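Local coordinates for catabolite activation-like protein (Xanthomonas campestris pv. campestris, PDB 3IWZ) that globally regulates virulence gene transcription as a homodimeric CRP-like factor that binds DNA and apparently loses that ability on binding cyclic di-GMP, at residues D23-R29 against D129-I133; R73-Y79 against E192-G198; T54-S60 against E109-Y115; Q182-V188 against T223-T229. All blocks are in the same frame, centred on the assembly; numbering follows the deposited sequence.

Contact 1. Residues D23-R29 against D129-I133; sequences DAGTIER and DAPRI
Asp-23 sits just before helix 24-29, at its N-cap, and segment 129-133 lies at the start of a long helix; Thr-26 and Asp-129 make the closest backbone approach, CA to CA 6.1 Å. Asp-23, chi1 p, accepts from Thr-26 N at OD2 (2.7 Å), and weakly from Gly-25 N, while its OD1 takes the hydroxyl Thr-26 OG1 (2.8 Å). Thr-26, chi1 m, points toward 129-133, so OG1 also accepts from Arg-132 NE (2.8 Å) and CG2 lies 3.6 Å from both Asp-129 CB and Ile-133 CD1. In this CRP-type fold the contact ties the N-terminal helix to helix 130-157, whose Pro-131 packs on Pro-131 of the second subunit. Arg-29 (m, t, m) forms a bidentate salt bridge with Asp-129 (chi1 m): NE to OD1 and NH1 to OD2, each 3.0 Å. Arg-132 NH2 completes a four-residue salt-bridge network through a weak bond to Asp-129 OD2 (3.4 Å); Arg-132 NE, 3.3 Å from Asp-23 OD1, pairs by charge alone, that oxygen lying well out of the guanidinium plane.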
# COMPACT_ATOMS: atom_id res chain seq x y z
N ASP D 23 -9.23 -22.76 -2.99
CA ASP D 23 -10.04 -23.55 -3.92
C ASP D 23 -11.50 -23.11 -4.02
O ASP D 23 -11.97 -22.28 -3.24
CB ASP D 23 -10.01 -25.02 -3.50
CG ASP D 23 -10.40 -25.22 -2.04
OD1 ASP D 23 -9.54 -25.02 -1.16
OD2 ASP D 23 -11.58 -25.56 -1.78
N ALA D 24 -12.21 -23.70 -4.98
CA ALA D 24 -13.62 -23.39 -5.22
C ALA D 24 -14.48 -23.95 -4.10
O ALA D 24 -15.62 -23.54 -3.93
CB ALA D 24 -14.07 -23.96 -6.55
N GLY D 25 -13.92 -24.89 -3.35
CA GLY D 25 -14.65 -25.49 -2.24
C GLY D 25 -14.66 -24.57 -1.04
O GLY D 25 -15.67 -24.43 -0.35
N THR D 26 -13.51 -23.95 -0.78
CA THR D 26 -13.40 -23.02 0.33
C THR D 26 -14.23 -21.79 0.00
O THR D 26 -14.90 -21.22 0.87
CB THR D 26 -11.93 -22.60 0.56
OG1 THR D 26 -11.12 -23.76 0.76
CG2 THR D 26 -11.82 -21.70 1.77
N ILE D 27 -14.19 -21.38 -1.26
CA ILE D 27 -14.93 -20.21 -1.72
C ILE D 27 -16.44 -20.35 -1.58
O ILE D 27 -17.11 -19.44 -1.09
CB ILE D 27 -14.59 -19.87 -3.20
CG1 ILE D 27 -13.20 -19.22 -3.26
CG2 ILE D 27 -15.66 -18.95 -3.80
CD1 ILE D 27 -12.86 -18.60 -4.61
N GLU D 28 -16.97 -21.49 -2.02
CA GLU D 28 -18.41 -21.73 -1.93
C GLU D 28 -18.91 -21.75 -0.50
O GLU D 28 -19.94 -21.17 -0.19
CB GLU D 28 -18.78 -23.04 -2.63
CG GLU D 28 -18.48 -23.01 -4.12
CD GLU D 28 -18.94 -21.71 -4.77
OE1 GLU D 28 -18.19 -21.18 -5.62
OE2 GLU D 28 -20.05 -21.24 -4.44
N ARG D 29 -18.18 -22.43 0.39
CA ARG D 29 -18.60 -22.48 1.78
C ARG D 29 -18.57 -21.07 2.35
O ARG D 29 -19.42 -20.70 3.15
CB ARG D 29 -17.68 -23.38 2.60
CG ARG D 29 -17.84 -24.85 2.28
CD ARG D 29 -17.17 -25.70 3.35
NE ARG D 29 -15.72 -25.60 3.29
CZ ARG D 29 -14.99 -26.06 2.28
NH1 ARG D 29 -13.67 -25.94 2.30
NH2 ARG D 29 -15.58 -26.65 1.26
N ASP D 129 -11.08 -23.38 7.08
CA ASP D 129 -10.91 -22.53 5.91
C ASP D 129 -10.14 -21.25 6.26
O ASP D 129 -9.59 -20.59 5.38
CB ASP D 129 -12.28 -22.19 5.33
CG ASP D 129 -13.05 -23.43 4.85
OD1 ASP D 129 -14.29 -23.38 4.79
OD2 ASP D 129 -12.40 -24.44 4.53
N ALA D 130 -10.08 -20.92 7.54
CA ALA D 130 -9.40 -19.72 8.02
C ALA D 130 -8.01 -19.55 7.42
O ALA D 130 -7.69 -18.51 6.86
CB ALA D 130 -9.32 -19.73 9.54
N PRO D 131 -7.15 -20.59 7.52
CA PRO D 131 -5.80 -20.49 6.96
C PRO D 131 -5.79 -20.05 5.49
O PRO D 131 -5.07 -19.12 5.12
CB PRO D 131 -5.24 -21.90 7.15
CG PRO D 131 -5.91 -22.33 8.41
CD PRO D 131 -7.34 -21.88 8.20
N ARG D 132 -6.57 -20.73 4.65
CA ARG D 132 -6.62 -20.38 3.23
C ARG D 132 -7.24 -19.02 2.97
O ARG D 132 -6.85 -18.33 2.03
CB ARG D 132 -7.42 -21.42 2.43
CG ARG D 132 -6.59 -22.56 1.86
CD ARG D 132 -7.48 -23.49 1.04
NE ARG D 132 -8.54 -24.08 1.86
CZ ARG D 132 -8.35 -25.10 2.70
NH1 ARG D 132 -7.15 -25.64 2.84
NH2 ARG D 132 -9.37 -25.57 3.41
N ILE D 133 -8.21 -18.63 3.78
CA ILE D 133 -8.85 -17.34 3.60
C ILE D 133 -7.84 -16.23 3.88
O ILE D 133 -7.54 -15.39 3.01
CB ILE D 133 -10.05 -17.16 4.56
CG1 ILE D 133 -11.02 -18.33 4.43
CG2 ILE D 133 -10.75 -15.84 4.24
CD1 ILE D 133 -11.76 -18.41 3.13

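Contact 2. Residues R73-Y79 against E192-G198; sequences RELVLGY and ELARLVG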
# COMPACT_ATOMS: atom_id res chain seq x y z
N ARG D 73 -10.12 15.87 -4.54
CA ARG D 73 -9.41 15.27 -5.64
C ARG D 73 -9.43 13.76 -5.40
O ARG D 73 -9.53 13.31 -4.26
CB ARG D 73 -7.95 15.77 -5.66
CG ARG D 73 -7.78 17.30 -5.75
CD ARG D 73 -8.12 17.84 -7.14
NE ARG D 73 -7.24 17.28 -8.17
CZ ARG D 73 -5.94 17.54 -8.29
NH1 ARG D 73 -5.34 18.36 -7.43
NH2 ARG D 73 -5.24 16.97 -9.26
N GLU D 74 -9.36 12.98 -6.47
CA GLU D 74 -9.37 11.53 -6.34
C GLU D 74 -8.15 10.88 -6.99
O GLU D 74 -7.64 11.35 -8.00
CB GLU D 74 -10.64 10.94 -6.97
CG GLU D 74 -11.95 11.47 -6.42
CD GLU D 74 -13.14 10.69 -6.93
OE1 GLU D 74 -13.29 10.57 -8.17
OE2 GLU D 74 -13.93 10.20 -6.10
N LEU D 75 -7.71 9.78 -6.39
CA LEU D 75 -6.59 9.02 -6.91
C LEU D 75 -6.98 7.54 -6.91
O LEU D 75 -7.17 6.93 -5.85
CB LEU D 75 -5.34 9.23 -6.04
CG LEU D 75 -4.04 8.53 -6.46
CD1 LEU D 75 -3.53 9.10 -7.79
CD2 LEU D 75 -2.98 8.71 -5.37
N VAL D 76 -7.15 6.99 -8.11
CA VAL D 76 -7.48 5.58 -8.25
C VAL D 76 -6.25 4.80 -7.79
O VAL D 76 -5.14 5.06 -8.25
CB VAL D 76 -7.80 5.24 -9.73
CG1 VAL D 76 -7.91 3.73 -9.92
CG2 VAL D 76 -9.10 5.91 -10.14
N LEU D 77 -6.45 3.87 -6.87
CA LEU D 77 -5.32 3.08 -6.38
C LEU D 77 -5.29 1.74 -7.09
O LEU D 77 -4.29 1.02 -7.00
CB LEU D 77 -5.42 2.84 -4.87
CG LEU D 77 -5.70 4.07 -4.01
CD1 LEU D 77 -5.60 3.67 -2.55
CD2 LEU D 77 -4.71 5.16 -4.31
N GLY D 78 -6.37 1.41 -7.78
CA GLY D 78 -6.42 0.15 -8.49
C GLY D 78 -7.80 -0.35 -8.89
O GLY D 78 -8.83 0.11 -8.38
N TYR D 79 -7.81 -1.30 -9.82
CA TYR D 79 -9.04 -1.91 -10.29
C TYR D 79 -8.98 -3.35 -9.81
O TYR D 79 -7.89 -3.90 -9.65
CB TYR D 79 -9.13 -1.90 -11.82
CG TYR D 79 -9.09 -0.52 -12.43
CD1 TYR D 79 -9.78 0.55 -11.85
CD2 TYR D 79 -8.41 -0.28 -13.63
CE1 TYR D 79 -9.80 1.81 -12.44
CE2 TYR D 79 -8.42 0.98 -14.23
CZ TYR D 79 -9.12 2.01 -13.63
OH TYR D 79 -9.14 3.25 -14.23
N GLU D 192 -10.89 9.73 -15.67
CA GLU D 192 -10.23 8.57 -15.07
C GLU D 192 -8.72 8.61 -15.24
O GLU D 192 -7.98 8.18 -14.35
CB GLU D 192 -10.77 7.27 -15.66
CG GLU D 192 -11.90 6.65 -14.84
CD GLU D 192 -11.45 6.23 -13.45
OE1 GLU D 192 -10.61 5.31 -13.34
OE2 GLU D 192 -11.93 6.82 -12.46
N LEU D 193 -8.26 9.11 -16.38
CA LEU D 193 -6.82 9.19 -16.63
C LEU D 193 -6.20 10.09 -15.57
O LEU D 193 -5.20 9.74 -14.94
CB LEU D 193 -6.55 9.78 -18.01
CG LEU D 193 -5.13 9.51 -18.51
CD1 LEU D 193 -4.93 8.01 -18.63
CD2 LEU D 193 -4.92 10.19 -19.86
N ALA D 194 -6.82 11.25 -15.37
CA ALA D 194 -6.34 12.21 -14.39
C ALA D 194 -6.42 11.63 -12.96
O ALA D 194 -5.62 11.98 -12.10
CB ALA D 194 -7.15 13.48 -14.48
N ARG D 195 -7.38 10.75 -12.72
CA ARG D 195 -7.53 10.13 -11.41
C ARG D 195 -6.50 9.02 -11.24
O ARG D 195 -6.13 8.66 -10.12
CB ARG D 195 -8.94 9.56 -11.24
CG ARG D 195 -9.99 10.60 -10.90
CD ARG D 195 -11.32 9.96 -10.54
NE ARG D 195 -11.99 9.41 -11.70
CZ ARG D 195 -13.24 9.70 -12.06
NH1 ARG D 195 -13.76 9.14 -13.15
NH2 ARG D 195 -13.96 10.54 -11.33
N LEU D 196 -6.03 8.48 -12.36
CA LEU D 196 -5.05 7.41 -12.33
C LEU D 196 -3.65 7.91 -12.03
O LEU D 196 -2.95 7.33 -11.20
CB LEU D 196 -5.04 6.65 -13.66
CG LEU D 196 -6.17 5.64 -13.85
CD1 LEU D 196 -6.22 5.17 -15.29
CD2 LEU D 196 -5.96 4.48 -12.91
N VAL D 197 -3.25 8.99 -12.70
CA VAL D 197 -1.90 9.53 -12.50
C VAL D 197 -1.82 10.62 -11.45
O VAL D 197 -0.74 11.10 -11.15
CB VAL D 197 -1.32 10.10 -13.82
CG1 VAL D 197 -1.31 9.02 -14.89
CG2 VAL D 197 -2.12 11.30 -14.27
N GLY D 198 -2.97 11.02 -10.92
CA GLY D 198 -3.00 12.05 -9.91
C GLY D 198 -2.74 13.44 -10.46
O GLY D 198 -1.83 14.13 -10.00
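This is an interdomain contact in a CRP-type regulator: strand 74-79, on the outer edge of a sheet in the cyclic nucleotide-binding domain, meets helix 192-197, part of the first helix of the predicted helix-turn-helix motif. The short axes cross at -74° and approach to 5.7 Å, with Leu-75 and Arg-195 closest at their CA atoms (4.7 Å). The other edge of the strand is already paired with strand 63-68, so the NH of Val-76 faces the helix and donates to Arg-195 O (2.8 Å); Leu-75 CA adds a CA-H...O contact to the same carbonyl (3.3 Å). Charged side chains flank this junction. Arg-195 NH2 forms a salt bridge with Glu-74 OE1 (3.2 Å), and its NE another with Glu-192 OE2 (2.7 Å), weak as a hydrogen bond, while Glu-74 has its stronger partner in Arg-103. Apolar contact comes from Val-76 CG1 on Leu-196 CD2 (3.6 Å) and from Leu-75 CD1 on Gly-198 CA (3.7 Å); Gly-198, just past the helix, has positive phi, and a CB there would crowd the leucine. Farther along, Tyr-79, whose ring also makes a cation-pi contact with Arg-105, donates its OH to Glu-192 OE1 (2.7 Å).

Contact 3. Residues T54-S60 against E109-Y115; sequences TLYYVIS and ELAEISY
Strands 54-58 and 109-114 run antiparallel, their axes 4.5 Å apart and at 155°. Glu-109 faces a classic beta bulge: its O accepts from Ile-59 N (2.9 Å) and Ser-60 N (3.2 Å), its N donates to Ser-60 O (2.8 Å), and Ile-59, at phi/psi -82/-42, breaks the extended run. The carboxylate of Glu-109 pairs with Arg-36. Leu-110 (m, t), in a non-hydrogen-bonded pair with Val-58, lays CD2 3.9 Å from Val-58 CG2. Ala-111 is hydrogen-bonded with Tyr-57 both ways, N to O and O to N, each 2.9 Å, and its CB meets Ile-59 CD1 (3.7 Å). Glu-112, chi1 p, lies opposite Tyr-56 on the face of Leu-110; Tyr-56 CE1 touches Glu-112 CB (3.5 Å), and the Glu-112 carboxylate forms a salt bridge with Arg-37. Ile-113 repeats the two-way bonding with Leu-55: O to Leu-55 N 2.9 Å, N to Leu-55 O 3.1 Å. Ser-114 (chi1 p) pairs with Thr-54, CA to CA 4.2 Å, and N-caps the following helix. Tyr-115 (chi1 m) turns its ring back so that CE1 lies 3.8 Å from Leu-55 CB, and its OH bonds to Gly-87 O. These are central strands of a four-stranded sheet in the beta-roll of the cyclic nucleotide-binding domain.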
# COMPACT_ATOMS: atom_id res chain seq x y z
N THR D 54 -18.29 -4.45 7.38
CA THR D 54 -18.53 -5.40 6.31
C THR D 54 -17.35 -5.65 5.37
O THR D 54 -16.58 -4.75 5.04
CB THR D 54 -19.73 -4.93 5.46
OG1 THR D 54 -20.89 -4.85 6.30
CG2 THR D 54 -19.99 -5.89 4.32
N LEU D 55 -17.23 -6.89 4.92
CA LEU D 55 -16.18 -7.27 4.00
C LEU D 55 -16.89 -7.56 2.69
O LEU D 55 -18.03 -8.02 2.70
CB LEU D 55 -15.49 -8.55 4.51
CG LEU D 55 -14.10 -8.98 4.04
CD1 LEU D 55 -14.10 -10.50 3.92
CD2 LEU D 55 -13.74 -8.36 2.72
N TYR D 56 -16.24 -7.29 1.57
CA TYR D 56 -16.85 -7.57 0.28
C TYR D 56 -15.99 -8.51 -0.53
O TYR D 56 -14.76 -8.45 -0.47
CB TYR D 56 -17.06 -6.29 -0.50
CG TYR D 56 -18.12 -5.38 0.06
CD1 TYR D 56 -19.47 -5.67 -0.12
CD2 TYR D 56 -17.78 -4.22 0.74
CE1 TYR D 56 -20.45 -4.82 0.35
CE2 TYR D 56 -18.75 -3.37 1.23
CZ TYR D 56 -20.09 -3.67 1.03
OH TYR D 56 -21.05 -2.82 1.50
N TYR D 57 -16.64 -9.39 -1.28
CA TYR D 57 -15.97 -10.33 -2.16
C TYR D 57 -16.58 -10.10 -3.54
O TYR D 57 -17.79 -10.24 -3.71
CB TYR D 57 -16.24 -11.76 -1.71
CG TYR D 57 -15.69 -12.81 -2.65
CD1 TYR D 57 -14.39 -13.30 -2.50
CD2 TYR D 57 -16.45 -13.28 -3.71
CE1 TYR D 57 -13.88 -14.25 -3.38
CE2 TYR D 57 -15.96 -14.23 -4.60
CZ TYR D 57 -14.67 -14.71 -4.43
OH TYR D 57 -14.19 -15.65 -5.30
N VAL D 58 -15.75 -9.70 -4.50
CA VAL D 58 -16.21 -9.45 -5.86
C VAL D 58 -16.50 -10.75 -6.59
O VAL D 58 -15.58 -11.47 -6.97
CB VAL D 58 -15.16 -8.67 -6.69
CG1 VAL D 58 -15.72 -8.35 -8.06
CG2 VAL D 58 -14.72 -7.41 -5.97
N ILE D 59 -17.78 -11.04 -6.80
CA ILE D 59 -18.18 -12.26 -7.50
C ILE D 59 -18.08 -12.06 -9.00
O ILE D 59 -17.62 -12.93 -9.74
CB ILE D 59 -19.62 -12.68 -7.12
CG1 ILE D 59 -19.63 -13.23 -5.69
CG2 ILE D 59 -20.13 -13.72 -8.11
CD1 ILE D 59 -20.96 -13.80 -5.23
N SER D 60 -18.53 -10.90 -9.46
CA SER D 60 -18.49 -10.57 -10.87
C SER D 60 -18.46 -9.06 -10.96
O SER D 60 -18.99 -8.38 -10.09
CB SER D 60 -19.72 -11.09 -11.61
OG SER D 60 -20.86 -10.28 -11.35
N GLU D 109 -21.60 -7.98 -9.03
CA GLU D 109 -22.24 -8.88 -8.08
C GLU D 109 -21.22 -8.96 -6.94
O GLU D 109 -20.09 -9.39 -7.14
CB GLU D 109 -22.45 -10.27 -8.68
CG GLU D 109 -23.83 -10.85 -8.36
CD GLU D 109 -23.81 -12.34 -8.11
OE1 GLU D 109 -23.30 -13.10 -8.97
OE2 GLU D 109 -24.31 -12.76 -7.04
N LEU D 110 -21.61 -8.50 -5.75
CA LEU D 110 -20.71 -8.53 -4.61
C LEU D 110 -21.35 -9.27 -3.45
O LEU D 110 -22.50 -9.03 -3.12
CB LEU D 110 -20.37 -7.10 -4.15
CG LEU D 110 -19.78 -6.13 -5.18
CD1 LEU D 110 -19.52 -4.79 -4.53
CD2 LEU D 110 -18.50 -6.70 -5.76
N ALA D 111 -20.60 -10.18 -2.85
CA ALA D 111 -21.09 -10.94 -1.71
C ALA D 111 -20.50 -10.28 -0.47
O ALA D 111 -19.29 -10.18 -0.34
CB ALA D 111 -20.63 -12.39 -1.81
N GLU D 112 -21.36 -9.83 0.44
CA GLU D 112 -20.89 -9.19 1.65
C GLU D 112 -21.16 -10.02 2.90
O GLU D 112 -22.11 -10.81 2.96
CB GLU D 112 -21.50 -7.79 1.82
CG GLU D 112 -23.02 -7.75 1.88
CD GLU D 112 -23.55 -6.40 2.36
OE1 GLU D 112 -24.77 -6.18 2.25
OE2 GLU D 112 -22.75 -5.57 2.85
N ILE D 113 -20.30 -9.84 3.90
CA ILE D 113 -20.40 -10.53 5.18
C ILE D 113 -19.77 -9.66 6.25
O ILE D 113 -18.68 -9.10 6.06
CB ILE D 113 -19.69 -11.91 5.16
CG1 ILE D 113 -20.06 -12.69 6.43
CG2 ILE D 113 -18.17 -11.72 5.10
CD1 ILE D 113 -19.69 -14.16 6.37
N SER D 114 -20.46 -9.53 7.39
CA SER D 114 -19.97 -8.70 8.48
C SER D 114 -18.70 -9.29 9.07
O SER D 114 -18.53 -10.52 9.10
CB SER D 114 -21.03 -8.59 9.58
OG SER D 114 -21.24 -9.84 10.21
N TYR D 115 -17.80 -8.43 9.54
CA TYR D 115 -16.56 -8.92 10.14
C TYR D 115 -16.88 -9.83 11.33
O TYR D 115 -16.39 -10.96 11.42
CB TYR D 115 -15.69 -7.76 10.63
CG TYR D 115 -15.29 -6.73 9.59
CD1 TYR D 115 -14.91 -7.12 8.30
CD2 TYR D 115 -15.23 -5.38 9.91
CE1 TYR D 115 -14.48 -6.18 7.37
CE2 TYR D 115 -14.81 -4.44 8.99
CZ TYR D 115 -14.43 -4.85 7.72
OH TYR D 115 -13.98 -3.92 6.84

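Contact 4. Residues Q182-V188 against T223-T229; sequences QGTQLRV and TVVLYGT
Strands 183-186 and 223-227 lie antiparallel, axes 4.6 Å apart at 162°, in the register Gly-183 with Tyr-227, Thr-184 with Leu-226, Gln-185 with Val-225 and Leu-186 with Val-224. Backbone hydrogen bonds join the second and fourth pairs: Thr-184 N to Leu-226 O 3.1 Å and, weakly, Leu-226 N to Thr-184 O 2.9 Å; Leu-186 N to Val-224 O 2.7 Å and Val-224 N to Leu-186 O 3.0 Å. Past the strand, Gly-228 N reaches Gln-182 O weakly (3.3 Å). CA-H...O contacts fill the gaps: Val-225 CA to Thr-184 O and Gly-183 CA to Leu-226 O, both 3.3 Å; a CB on Gly-183 would clash with Leu-226 O. The pair forms the middle of the four-stranded sheet of the winged helix-turn-helix domain, where strand 223-227 also makes a hairpin with strand 217-220, the wing. Side chains divide by face. Thr-184, Leu-186 (m, t), Val-224 (t) and Leu-226 (t, p) share one, from which both leucines pack against helix 160-172. Gln-185 (t, p) and Val-225 (t) share the other, near His-180. At the ends, Gln-182 CB rests 3.8 Å from Tyr-227 CD2, and Arg-187 CB 3.3 Å from Thr-223 CG2.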
# COMPACT_ATOMS: atom_id res chain seq x y z
N GLN D 182 -4.51 0.37 -35.82
CA GLN D 182 -3.45 1.33 -35.54
C GLN D 182 -2.58 0.86 -34.39
O GLN D 182 -1.35 0.97 -34.43
CB GLN D 182 -4.05 2.70 -35.19
CG GLN D 182 -4.67 3.41 -36.38
CD GLN D 182 -3.70 3.55 -37.53
OE1 GLN D 182 -2.53 3.88 -37.33
NE2 GLN D 182 -4.18 3.31 -38.75
N GLY D 183 -3.23 0.33 -33.35
CA GLY D 183 -2.52 -0.16 -32.19
C GLY D 183 -3.44 -0.92 -31.26
O GLY D 183 -3.66 -2.12 -31.44
N THR D 184 -3.97 -0.21 -30.27
CA THR D 184 -4.89 -0.79 -29.30
C THR D 184 -5.90 0.27 -28.91
O THR D 184 -5.53 1.42 -28.67
CB THR D 184 -4.15 -1.27 -28.03
OG1 THR D 184 -3.23 -2.31 -28.38
CG2 THR D 184 -5.14 -1.81 -27.01
N GLN D 185 -7.17 -0.12 -28.85
CA GLN D 185 -8.24 0.79 -28.47
C GLN D 185 -8.53 0.64 -26.98
O GLN D 185 -9.12 -0.35 -26.54
CB GLN D 185 -9.51 0.48 -29.28
CG GLN D 185 -10.75 1.24 -28.79
CD GLN D 185 -10.51 2.74 -28.70
OE1 GLN D 185 -10.61 3.45 -29.70
NE2 GLN D 185 -10.17 3.21 -27.51
N LEU D 186 -8.10 1.64 -26.21
CA LEU D 186 -8.28 1.64 -24.77
C LEU D 186 -9.27 2.70 -24.33
O LEU D 186 -8.99 3.90 -24.39
CB LEU D 186 -6.93 1.88 -24.07
CG LEU D 186 -5.74 1.01 -24.49
CD1 LEU D 186 -4.50 1.43 -23.72
CD2 LEU D 186 -6.05 -0.46 -24.24
N ARG D 187 -10.43 2.25 -23.86
CA ARG D 187 -11.48 3.15 -23.41
C ARG D 187 -11.24 3.68 -22.00
O ARG D 187 -11.57 3.02 -21.02
CB ARG D 187 -12.84 2.45 -23.48
CG ARG D 187 -14.02 3.33 -23.10
CD ARG D 187 -15.34 2.70 -23.54
NE ARG D 187 -15.48 1.32 -23.07
CZ ARG D 187 -15.66 0.97 -21.80
NH1 ARG D 187 -15.73 1.89 -20.86
NH2 ARG D 187 -15.77 -0.31 -21.48
N VAL D 188 -10.66 4.88 -21.92
CA VAL D 188 -10.40 5.52 -20.64
C VAL D 188 -10.72 7.01 -20.73
O VAL D 188 -10.07 7.75 -21.47
CB VAL D 188 -8.92 5.36 -20.20
CG1 VAL D 188 -8.68 6.11 -18.90
CG2 VAL D 188 -8.59 3.89 -20.01
N THR D 223 -12.67 7.38 -26.04
CA THR D 223 -11.68 6.32 -26.14
C THR D 223 -10.30 6.82 -26.60
O THR D 223 -10.16 7.96 -27.05
CB THR D 223 -12.17 5.21 -27.10
OG1 THR D 223 -13.10 5.76 -28.04
CG2 THR D 223 -12.85 4.10 -26.32
N VAL D 224 -9.30 5.96 -26.48
CA VAL D 224 -7.93 6.29 -26.87
C VAL D 224 -7.30 5.17 -27.67
O VAL D 224 -7.24 4.02 -27.22
CB VAL D 224 -7.04 6.53 -25.63
CG1 VAL D 224 -5.59 6.75 -26.07
CG2 VAL D 224 -7.55 7.72 -24.85
N VAL D 225 -6.81 5.49 -28.87
CA VAL D 225 -6.19 4.47 -29.70
C VAL D 225 -4.68 4.66 -29.64
O VAL D 225 -4.11 5.46 -30.39
CB VAL D 225 -6.66 4.57 -31.17
CG1 VAL D 225 -6.23 3.33 -31.93
CG2 VAL D 225 -8.18 4.73 -31.22
N LEU D 226 -4.04 3.93 -28.75
CA LEU D 226 -2.59 4.01 -28.58
C LEU D 226 -1.89 3.33 -29.74
O LEU D 226 -1.93 2.11 -29.86
CB LEU D 226 -2.16 3.32 -27.28
CG LEU D 226 -0.65 3.31 -26.97
CD1 LEU D 226 -0.23 4.67 -26.42
CD2 LEU D 226 -0.33 2.22 -25.97
N TYR D 227 -1.24 4.13 -30.58
CA TYR D 227 -0.51 3.58 -31.72
C TYR D 227 0.58 2.65 -31.22
O TYR D 227 1.18 2.88 -30.17
CB TYR D 227 0.12 4.70 -32.55
CG TYR D 227 -0.88 5.68 -33.13
CD1 TYR D 227 -0.48 6.93 -33.58
CD2 TYR D 227 -2.23 5.35 -33.20
CE1 TYR D 227 -1.40 7.85 -34.09
CE2 TYR D 227 -3.16 6.25 -33.71
CZ TYR D 227 -2.74 7.50 -34.15
OH TYR D 227 -3.66 8.39 -34.65
N GLY D 228 0.83 1.59 -31.98
CA GLY D 228 1.86 0.65 -31.60
C GLY D 228 1.34 -0.52 -30.80
O GLY D 228 0.65 -1.39 -31.35
N THR D 229 1.65 -0.53 -29.51
CA THR D 229 1.24 -1.62 -28.62
C THR D 229 -0.20 -1.48 -28.11
O THR D 229 -0.84 -0.45 -28.40
CB THR D 229 2.19 -1.73 -27.40
OG1 THR D 229 2.07 -0.56 -26.57
CG2 THR D 229 3.65 -1.85 -27.86

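In the fold
Contacts 3 and 4 are antiparallel strand pairs inside the two domains, both held by backbone hydrogen bonds, interrupted in contact 3 by a bulge; in contact 3 no touching residue is exposed, whereas the ends of contact 4 are. Contact 1 relies on charged side chains; contact 2 combines them with one backbone bond and apolar packing. Contact 1 lies toward one end of the subunit and touches contact 3, Ile-27 CD1 lying 3.3 Å from Tyr-57 OH, so helix 24-32 packs on the sheet. Contact 2, nearest the chain's centre, bridges the domains; it adjoins contact 4 where strand 183-186 leads into helix 190-197, Val-188 CG1 being 3.9 Å from Leu-193 N. Centres of contacts 1 and 4 are about 39 Å apart.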